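PDB 3EB8: cysteine protease-like VirA from Shigella flexneri, which is a secreted virulence effector required for bacterial entry into epithelial cells and for spreading within and between them, although its proposed activity as an alpha-tubulin protease is disputed. Local coordinates for residues S26-K31 with F36-I41; N161-P166 with K216-S221; A171-E176 with S230-A235. All coordinates share one frame; numbering follows the deposited sequence.

Interaction 1: S26-K31 with F36-I41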
loop_
_atom_site.group_PDB
_atom_site.type_symbol
_atom_site.label_atom_id
_atom_site.label_comp_id
_atom_site.label_asym_id
_atom_site.label_seq_id
_atom_site.Cartn_x
_atom_site.Cartn_y
_atom_site.Cartn_z
ATOM N N SER A 26 1.902 -7.377 15.602
ATOM C CA SER A 26 2.739 -7.589 16.767
ATOM C C SER A 26 4.178 -7.900 16.346
ATOM O O SER A 26 4.472 -8.992 15.865
ATOM C CB SER A 26 2.152 -8.698 17.628
ATOM O OG SER A 26 0.891 -8.287 18.127
ATOM N N LEU A 27 5.064 -6.921 16.492
ATOM C CA LEU A 27 6.468 -7.105 16.149
ATOM C C LEU A 27 7.211 -7.302 17.453
ATOM O O LEU A 27 8.249 -7.958 17.511
ATOM C CB LEU A 27 7.005 -5.868 15.441
ATOM C CG LEU A 27 6.078 -5.217 14.411
ATOM C CD1 LEU A 27 6.629 -3.853 13.988
ATOM C CD2 LEU A 27 5.853 -6.129 13.205
ATOM N N SER A 28 6.644 -6.702 18.492
ATOM C CA SER A 28 7.081 -6.845 19.868
ATOM C C SER A 28 7.804 -8.173 20.069
ATOM O O SER A 28 7.431 -9.186 19.477
ATOM C CB SER A 28 5.848 -6.765 20.779
ATOM O OG SER A 28 4.692 -6.300 20.068
ATOM N N GLN A 29 8.840 -8.168 20.898
ATOM C CA GLN A 29 9.544 -9.401 21.225
ATOM C C GLN A 29 8.845 -10.134 22.365
ATOM O O GLN A 29 9.111 -11.313 22.623
ATOM C CB GLN A 29 11.011 -9.124 21.579
ATOM C CG GLN A 29 11.949 -9.091 20.375
ATOM C CD GLN A 29 13.418 -9.279 20.760
ATOM O OE1 GLN A 29 14.042 -10.280 20.399
ATOM N NE2 GLN A 29 13.969 -8.318 21.499
ATOM N N ASP A 30 7.942 -9.435 23.041
ATOM C CA ASP A 30 7.253 -10.010 24.192
ATOM C C ASP A 30 5.763 -10.211 23.895
ATOM O O ASP A 30 4.898 -9.924 24.720
ATOM C CB ASP A 30 7.467 -9.147 25.449
ATOM C CG ASP A 30 7.151 -7.678 25.207
ATOM O OD1 ASP A 30 6.446 -7.381 24.210
ATOM O OD2 ASP A 30 7.610 -6.824 25.999
ATOM N N LYS A 31 5.477 -10.710 22.704
ATOM C CA LYS A 31 4.120 -11.070 22.327
ATOM C C LYS A 31 3.872 -12.529 22.683
ATOM O O LYS A 31 4.816 -13.287 22.916
ATOM C CB LYS A 31 3.936 -10.864 20.820
ATOM C CG LYS A 31 4.877 -11.701 19.967
ATOM C CD LYS A 31 5.236 -10.968 18.688
ATOM C CE LYS A 31 5.936 -11.876 17.697
ATOM N NZ LYS A 31 4.961 -12.810 17.056
ATOM N N PHE A 36 0.129 -12.359 16.070
ATOM C CA PHE A 36 0.411 -11.563 14.890
ATOM C C PHE A 36 -0.227 -10.183 14.985
ATOM O O PHE A 36 0.155 -9.271 14.255
ATOM C CB PHE A 36 -0.051 -12.284 13.618
ATOM C CG PHE A 36 -1.536 -12.466 13.536
ATOM C CD1 PHE A 36 -2.335 -11.491 12.959
ATOM C CD2 PHE A 36 -2.132 -13.604 14.036
ATOM C CE1 PHE A 36 -3.693 -11.642 12.885
ATOM C CE2 PHE A 36 -3.500 -13.764 13.960
ATOM C CZ PHE A 36 -4.279 -12.778 13.381
ATOM N N ALA A 37 -1.195 -10.020 15.881
ATOM C CA ALA A 37 -1.790 -8.705 16.104
ATOM C C ALA A 37 -2.233 -8.488 17.545
ATOM O O ALA A 37 -2.468 -9.434 18.291
ATOM C CB ALA A 37 -2.938 -8.468 15.165
ATOM N N HIS A 38 -2.346 -7.225 17.929
ATOM C CA HIS A 38 -2.790 -6.879 19.268
ATOM C C HIS A 38 -3.581 -5.586 19.261
ATOM O O HIS A 38 -3.403 -4.729 18.398
ATOM C CB HIS A 38 -1.598 -6.684 20.191
ATOM C CG HIS A 38 -0.763 -5.504 19.821
ATOM N ND1 HIS A 38 0.308 -5.594 18.964
ATOM C CD2 HIS A 38 -0.872 -4.200 20.159
ATOM C CE1 HIS A 38 0.840 -4.396 18.808
ATOM N NE2 HIS A 38 0.144 -3.534 19.522
ATOM N N ALA A 39 -4.451 -5.447 20.249
ATOM C CA ALA A 39 -5.170 -4.207 20.469
ATOM C C ALA A 39 -5.182 -3.951 21.960
ATOM O O ALA A 39 -5.511 -4.816 22.755
ATOM C CB ALA A 39 -6.580 -4.296 19.926
ATOM N N ASN A 40 -4.769 -2.761 22.342
ATOM C CA ASN A 40 -4.751 -2.396 23.743
ATOM C C ASN A 40 -5.710 -1.244 23.898
ATOM O O ASN A 40 -5.438 -0.124 23.455
ATOM C CB ASN A 40 -3.337 -2.009 24.194
ATOM C CG ASN A 40 -2.314 -3.113 23.922
ATOM O OD1 ASN A 40 -2.620 -4.292 24.071
ATOM N ND2 ASN A 40 -1.101 -2.730 23.518
ATOM N N ILE A 41 -6.854 -1.536 24.502
ATOM C CA ILE A 41 -7.865 -0.524 24.749
ATOM C C ILE A 41 -8.145 -0.337 26.233
ATOM O O ILE A 41 -8.782 -1.165 26.873
ATOM C CB ILE A 41 -9.158 -0.820 23.964
ATOM C CG1 ILE A 41 -8.854 -0.719 22.454
ATOM C CG2 ILE A 41 -10.289 0.141 24.399
ATOM C CD1 ILE A 41 -9.645 -1.675 21.586
#

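Interaction 2: N161-P166 with K216-S221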
loop_
_atom_site.group_PDB
_atom_site.type_symbol
_atom_site.label_atom_id
_atom_site.label_comp_id
_atom_site.label_asym_id
_atom_site.label_seq_id
_atom_site.Cartn_x
_atom_site.Cartn_y
_atom_site.Cartn_z
ATOM N N ASN A 161 -0.788 11.908 5.396
ATOM C CA ASN A 161 -1.548 11.905 6.643
ATOM C C ASN A 161 -3.058 11.917 6.450
ATOM O O ASN A 161 -3.759 12.744 7.014
ATOM C CB ASN A 161 -1.100 13.049 7.560
ATOM C CG ASN A 161 -0.176 12.570 8.671
ATOM O OD1 ASN A 161 -0.634 11.939 9.628
ATOM N ND2 ASN A 161 1.129 12.852 8.546
ATOM N N ASN A 162 -3.553 10.992 5.641
ATOM C CA ASN A 162 -4.990 10.844 5.439
ATOM C C ASN A 162 -5.636 11.999 4.695
ATOM O O ASN A 162 -6.845 12.207 4.783
ATOM C CB ASN A 162 -5.695 10.625 6.774
ATOM C CG ASN A 162 -5.616 9.190 7.235
ATOM O OD1 ASN A 162 -5.955 8.271 6.487
ATOM N ND2 ASN A 162 -5.168 8.986 8.473
ATOM N N ILE A 163 -4.824 12.747 3.960
ATOM C CA ILE A 163 -5.326 13.849 3.169
ATOM C C ILE A 163 -5.078 13.547 1.705
ATOM O O ILE A 163 -3.922 13.416 1.286
ATOM C CB ILE A 163 -4.594 15.146 3.528
ATOM C CG1 ILE A 163 -4.789 15.481 5.009
ATOM C CG2 ILE A 163 -5.041 16.288 2.631
ATOM C CD1 ILE A 163 -3.762 16.480 5.546
ATOM N N GLU A 164 -6.142 13.427 0.917
ATOM C CA GLU A 164 -5.941 13.215 -0.508
ATOM C C GLU A 164 -5.241 14.414 -1.145
ATOM O O GLU A 164 -5.722 15.545 -1.075
ATOM C CB GLU A 164 -7.238 12.884 -1.243
ATOM C CG GLU A 164 -7.039 12.770 -2.752
ATOM C CD GLU A 164 -8.106 11.942 -3.463
ATOM O OE1 GLU A 164 -7.832 11.477 -4.591
ATOM O OE2 GLU A 164 -9.208 11.754 -2.906
ATOM N N ILE A 165 -4.082 14.161 -1.728
ATOM C CA ILE A 165 -3.419 15.152 -2.542
ATOM C C ILE A 165 -4.000 15.079 -3.952
ATOM O O ILE A 165 -3.900 14.058 -4.638
ATOM C CB ILE A 165 -1.903 14.921 -2.593
ATOM C CG1 ILE A 165 -1.323 14.930 -1.182
ATOM C CG2 ILE A 165 -1.230 15.971 -3.475
ATOM C CD1 ILE A 165 0.180 14.867 -1.130
ATOM N N PRO A 166 -4.625 16.165 -4.391
ATOM C CA PRO A 166 -5.271 16.144 -5.701
ATOM C C PRO A 166 -4.268 15.753 -6.781
ATOM O O PRO A 166 -3.150 16.269 -6.791
ATOM C CB PRO A 166 -5.720 17.595 -5.887
ATOM C CG PRO A 166 -5.848 18.129 -4.494
ATOM C CD PRO A 166 -4.811 17.439 -3.677
ATOM N N LYS A 216 -2.864 24.133 2.329
ATOM C CA LYS A 216 -1.987 24.865 1.430
ATOM C C LYS A 216 -0.625 25.001 2.091
ATOM O O LYS A 216 0.418 24.840 1.448
ATOM C CB LYS A 216 -2.554 26.254 1.124
ATOM C CG LYS A 216 -3.817 26.250 0.300
ATOM C CD LYS A 216 -4.024 27.596 -0.383
ATOM C CE LYS A 216 -3.625 28.748 0.524
ATOM N NZ LYS A 216 -3.691 30.072 -0.164
ATOM N N LEU A 217 -0.665 25.291 3.390
ATOM C CA LEU A 217 0.522 25.543 4.190
ATOM C C LEU A 217 1.313 24.261 4.314
ATOM O O LEU A 217 2.525 24.236 4.111
ATOM C CB LEU A 217 0.104 25.988 5.582
ATOM C CG LEU A 217 0.894 27.138 6.170
ATOM C CD1 LEU A 217 0.486 28.434 5.455
ATOM C CD2 LEU A 217 0.616 27.203 7.659
ATOM N N LEU A 218 0.598 23.198 4.652
ATOM C CA LEU A 218 1.175 21.883 4.825
ATOM C C LEU A 218 1.923 21.461 3.565
ATOM O O LEU A 218 3.107 21.109 3.615
ATOM C CB LEU A 218 0.064 20.885 5.145
ATOM C CG LEU A 218 0.456 19.429 5.373
ATOM C CD1 LEU A 218 1.568 19.377 6.402
ATOM C CD2 LEU A 218 -0.760 18.628 5.839
ATOM N N PHE A 219 1.237 21.504 2.427
ATOM C CA PHE A 219 1.852 21.052 1.189
ATOM C C PHE A 219 2.916 22.010 0.687
ATOM O O PHE A 219 3.764 21.624 -0.093
ATOM C CB PHE A 219 0.811 20.769 0.099
ATOM C CG PHE A 219 -0.143 19.682 0.469
ATOM C CD1 PHE A 219 -1.508 19.879 0.393
ATOM C CD2 PHE A 219 0.330 18.472 0.959
ATOM C CE1 PHE A 219 -2.394 18.871 0.767
ATOM C CE2 PHE A 219 -0.552 17.459 1.329
ATOM C CZ PHE A 219 -1.917 17.663 1.228
ATOM N N THR A 220 2.872 23.257 1.129
ATOM C CA THR A 220 3.915 24.201 0.744
ATOM C C THR A 220 5.244 23.812 1.375
ATOM O O THR A 220 6.289 23.878 0.736
ATOM C CB THR A 220 3.560 25.654 1.136
ATOM O OG1 THR A 220 2.489 26.121 0.305
ATOM C CG2 THR A 220 4.762 26.565 0.943
ATOM N N SER A 221 5.180 23.406 2.638
ATOM C CA SER A 221 6.351 22.971 3.384
ATOM C C SER A 221 6.878 21.659 2.819
ATOM O O SER A 221 8.016 21.585 2.374
ATOM C CB SER A 221 6.018 22.844 4.873
ATOM O OG SER A 221 6.972 22.037 5.539
#

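Interaction 3: A171-E176 with S230-A235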
loop_
_atom_site.group_PDB
_atom_site.type_symbol
_atom_site.label_atom_id
_atom_site.label_comp_id
_atom_site.label_asym_id
_atom_site.label_seq_id
_atom_site.Cartn_x
_atom_site.Cartn_y
_atom_site.Cartn_z
ATOM N N ALA A 171 0.538 16.173 -10.698
ATOM C CA ALA A 171 1.014 16.365 -12.066
ATOM C C ALA A 171 1.726 17.712 -12.222
ATOM O O ALA A 171 2.749 17.800 -12.890
ATOM C CB ALA A 171 -0.135 16.246 -13.066
ATOM N N ASP A 172 1.191 18.760 -11.603
ATOM C CA ASP A 172 1.848 20.063 -11.674
ATOM C C ASP A 172 3.212 20.041 -10.965
ATOM O O ASP A 172 4.177 20.632 -11.442
ATOM C CB ASP A 172 0.968 21.171 -11.084
ATOM C CG ASP A 172 -0.244 21.486 -11.935
ATOM O OD1 ASP A 172 -0.296 21.028 -13.097
ATOM O OD2 ASP A 172 -1.144 22.208 -11.439
ATOM N N LEU A 173 3.278 19.368 -9.821
ATOM C CA LEU A 173 4.526 19.228 -9.075
ATOM C C LEU A 173 5.562 18.446 -9.877
ATOM O O LEU A 173 6.689 18.885 -10.051
ATOM C CB LEU A 173 4.273 18.516 -7.742
ATOM C CG LEU A 173 5.501 18.111 -6.912
ATOM C CD1 LEU A 173 6.245 19.330 -6.420
ATOM C CD2 LEU A 173 5.100 17.244 -5.725
ATOM N N ILE A 174 5.162 17.285 -10.374
ATOM C CA ILE A 174 6.082 16.392 -11.048
ATOM C C ILE A 174 6.595 17.064 -12.321
ATOM O O ILE A 174 7.752 16.895 -12.726
ATOM C CB ILE A 174 5.411 15.002 -11.301
ATOM C CG1 ILE A 174 6.290 13.889 -10.749
ATOM C CG2 ILE A 174 5.024 14.776 -12.782
ATOM C CD1 ILE A 174 6.520 14.015 -9.264
ATOM N N ASN A 175 5.735 17.871 -12.924
ATOM C CA ASN A 175 6.086 18.607 -14.130
ATOM C C ASN A 175 7.149 19.686 -13.902
ATOM O O ASN A 175 8.067 19.852 -14.720
ATOM C CB ASN A 175 4.831 19.232 -14.753
ATOM C CG ASN A 175 5.161 20.337 -15.735
ATOM O OD1 ASN A 175 4.896 21.515 -15.473
ATOM N ND2 ASN A 175 5.772 19.969 -16.860
ATOM N N GLU A 176 7.012 20.429 -12.801
ATOM C CA GLU A 176 7.944 21.502 -12.486
ATOM C C GLU A 176 9.234 20.952 -11.885
ATOM O O GLU A 176 10.288 21.583 -11.978
ATOM C CB GLU A 176 7.294 22.562 -11.593
ATOM C CG GLU A 176 6.060 23.198 -12.242
ATOM C CD GLU A 176 5.710 24.572 -11.694
ATOM O OE1 GLU A 176 6.183 24.929 -10.596
ATOM O OE2 GLU A 176 4.952 25.300 -12.370
ATOM N N SER A 230 11.426 12.586 -2.548
ATOM C CA SER A 230 12.046 11.282 -2.658
ATOM C C SER A 230 11.060 10.200 -2.263
ATOM O O SER A 230 10.972 9.171 -2.931
ATOM C CB SER A 230 13.307 11.220 -1.779
ATOM O OG SER A 230 14.337 12.058 -2.284
ATOM N N ALA A 231 10.310 10.443 -1.187
ATOM C CA ALA A 231 9.326 9.476 -0.691
ATOM C C ALA A 231 8.171 9.273 -1.679
ATOM O O ALA A 231 7.788 8.139 -1.993
ATOM C CB ALA A 231 8.788 9.913 0.645
ATOM N N LEU A 232 7.614 10.385 -2.153
ATOM C CA LEU A 232 6.548 10.361 -3.151
ATOM C C LEU A 232 6.962 9.649 -4.452
ATOM O O LEU A 232 6.253 8.759 -4.947
ATOM C CB LEU A 232 6.113 11.787 -3.466
ATOM C CG LEU A 232 5.113 12.006 -4.605
ATOM C CD1 LEU A 232 3.796 11.254 -4.357
ATOM C CD2 LEU A 232 4.864 13.497 -4.803
ATOM N N THR A 233 8.110 10.039 -5.009
ATOM C CA THR A 233 8.532 9.487 -6.299
ATOM C C THR A 233 8.953 8.033 -6.176
ATOM O O THR A 233 8.611 7.210 -7.006
ATOM C CB THR A 233 9.645 10.331 -6.987
ATOM O OG1 THR A 233 10.815 10.391 -6.161
ATOM C CG2 THR A 233 9.146 11.748 -7.252
ATOM N N SER A 234 9.666 7.707 -5.113
ATOM C CA SER A 234 10.128 6.343 -4.941
ATOM C C SER A 234 8.972 5.351 -4.938
ATOM O O SER A 234 9.158 4.186 -5.315
ATOM C CB SER A 234 10.916 6.206 -3.644
ATOM O OG SER A 234 10.062 6.227 -2.520
ATOM N N ALA A 235 7.799 5.812 -4.502
ATOM C CA ALA A 235 6.632 4.946 -4.329
ATOM C C ALA A 235 6.154 4.340 -5.646
ATOM O O ALA A 235 5.446 3.339 -5.649
ATOM C CB ALA A 235 5.473 5.695 -3.638
#

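Interaction 1: S26-K31 with F36-I41
Ser-26 meets Phe-36, Ala-37 and His-38 where the outermost strand 24-25 of a five-stranded antiparallel sheet gives way to loop, and the contact illustrates how an edge strand can be pinned beyond its last regular pair. Along strand 35-41, Phe-36 and Ala-37 form a classic beta bulge, since both face Leu-48 on the next strand. The Phe-36 carbonyl is turned to the other side: its O accepts from Ser-26 N at 2.9 Å. The hydrogen bond is fairly straight at the hydrogen (159°), but the donor stands well above the carbonyl plane, 64° out of it. The Phe-36 side chain leaves the backbone away from the loop, and its ring packs on Leu-48, Leu-50 and Phe-87.

At Ala-37 the methyl also points away, and the backbone comes close instead, with Ser-26 OG lying 3.2 Å from Ala-37 C. His-38 then brings its side chain round to the loop. Its backbone pairs with Ser-24, which keeps the antiparallel register shared by Ser-26 and Phe-36, and CG stands between the backbone N and the carbonyl carbon, a torsion that folds the imidazole over towards Ser-26. The Ser-26 hydroxyl, placed beside its own backbone N, accepts from the ring and is also hydrogen-bonded to Glu-35 OE2. Glu-35 is thus a second-shell residue that probably fixes the rotation of this buried hydroxyl. Lys-31 NZ, hydrogen-bonded to Glu-35 O, ties the loop to the same residue. Ser-28 OG approaches His-38 CE1 obliquely at 4.5 Å. Ser-26 CA lies at the imidazole edge, 3.8 Å from ND1, and His-38 ND1 reaches Ser-26 OG at 2.9 Å with the oxygen just 3° out of the ring plane.

Interaction 2: N161-P166 with K216-S221
In the tight beta hairpin formed by strands 157-160 and 163-164, Ile-163 and the following Ile-165 press against Leu-218 and Phe-219 of helix 210-221. The hairpin reverses through Asn-161 and Asn-162, both in the left-handed backbone region as in a type I' turn, and a backbone bond between Ile-165 and Ile-158 belongs to the same pairing. Glu-164, between the two isoleucines, starts away from the helix, and its side chain touches Lys-157 and Tyr-159.

The branches of Ile-163 divide the work. CD1, at the end of the longer arm, meets Leu-218 CD2 tip to tip at 3.7 Å. The shorter branch, CG2, lies anti to the backbone N and comes up to the rim of the Phe-219 ring, near its plane and 3.7 Å from CZ. Ile-165 reaches the same ring by another route. Its CB does not lead directly to the helix, yet CG1 and CD1 extend (chi2 -173°) to the CE2 corner of the Phe-219 ring, where CG1 and CD1 each stand 3.6 Å from CE2. The approach is oblique, and Ile-165 CG1 is also 3.7 Å from Phe-219 CZ, so that CZ touches both isoleucines while CE2 meets Ile-165. Phe-160 from the first hairpin strand and Phe-205 also touch Phe-219, adding to its apolar surroundings.

On the helix itself, Lys-216 O is gripped by two donors from one residue: Thr-220 N at 2.9 Å and Thr-220 OG1 at 2.7 Å, which arrive from opposite faces of the carbonyl plane. The helix lies in the tubulin-binding region; its contact with the hairpin is apolar and joins parts about 50 residues apart. Adjacent helix residues are set against Ile-163 and Ile-165, two positions apart, as where a helix packs on a beta hairpin.

Interaction 3: A171-E176 with S230-A235
Apolar contact joins Leu-173 to Leu-232 and Ile-174 to Thr-233, each helix offering two consecutive residues. The leucines reach towards each other tip to tip, with CD2 of Leu-173 3.9 Å from CD2 of Leu-232. In both, CG is anti to the backbone N (chi1 172° and 173°), which extends the two side chains into the interface. Ile-174 runs across Thr-233 rather than end-on, and its CD1 lies 4.0 Å from Thr-233 CG2.

This is helix-helix packing within the helical layer beside the mixed sheet: helices 167-176 and 226-234 are held apart by their side chains, with Ile-174 CA and Thr-233 CA still 8.7 Å from each other. Ile-144 of helix 140-149 touches both Ile-174 and Thr-233, so three helices meet here.

Polar groups are satisfied away from the interface. Thr-233 turns its methyl to Ile-174 while OG1 is hydrogen-bonded to Ile-229 O in its own helix. On the sheet side, Ser-234 OG bonds with Tyr-325 OH, and Ala-235 O accepts from Ser-304 OG. Asp-172, in contact with helix 194-204, forms a salt bridge with Lys-168 and a hydrogen bond with Asn-204.

How the interactions relate
Interactions 2 and 3 are neighbours, their centres 13 Å apart, and they tie together two consecutive pairs of elements: strand 163-164 and helix 167-176 on one side, helices 210-221 and 226-234 on the other. Both are apolar, but interaction 3 is fully buried between helices, whereas interaction 2 is partly buried against a hairpin, with Ile-163 and Leu-218 less enclosed than Phe-219. Interaction 1 lies in the separate antiparallel sheet near the N-terminus, about 32 Å from interaction 2 and 35 Å from interaction 3, centre to centre. It too is largely buried, with His-38 and Ser-28 partly exposed, but joins segments close in sequence and differs by its polar, hydrogen-bonded chemistry.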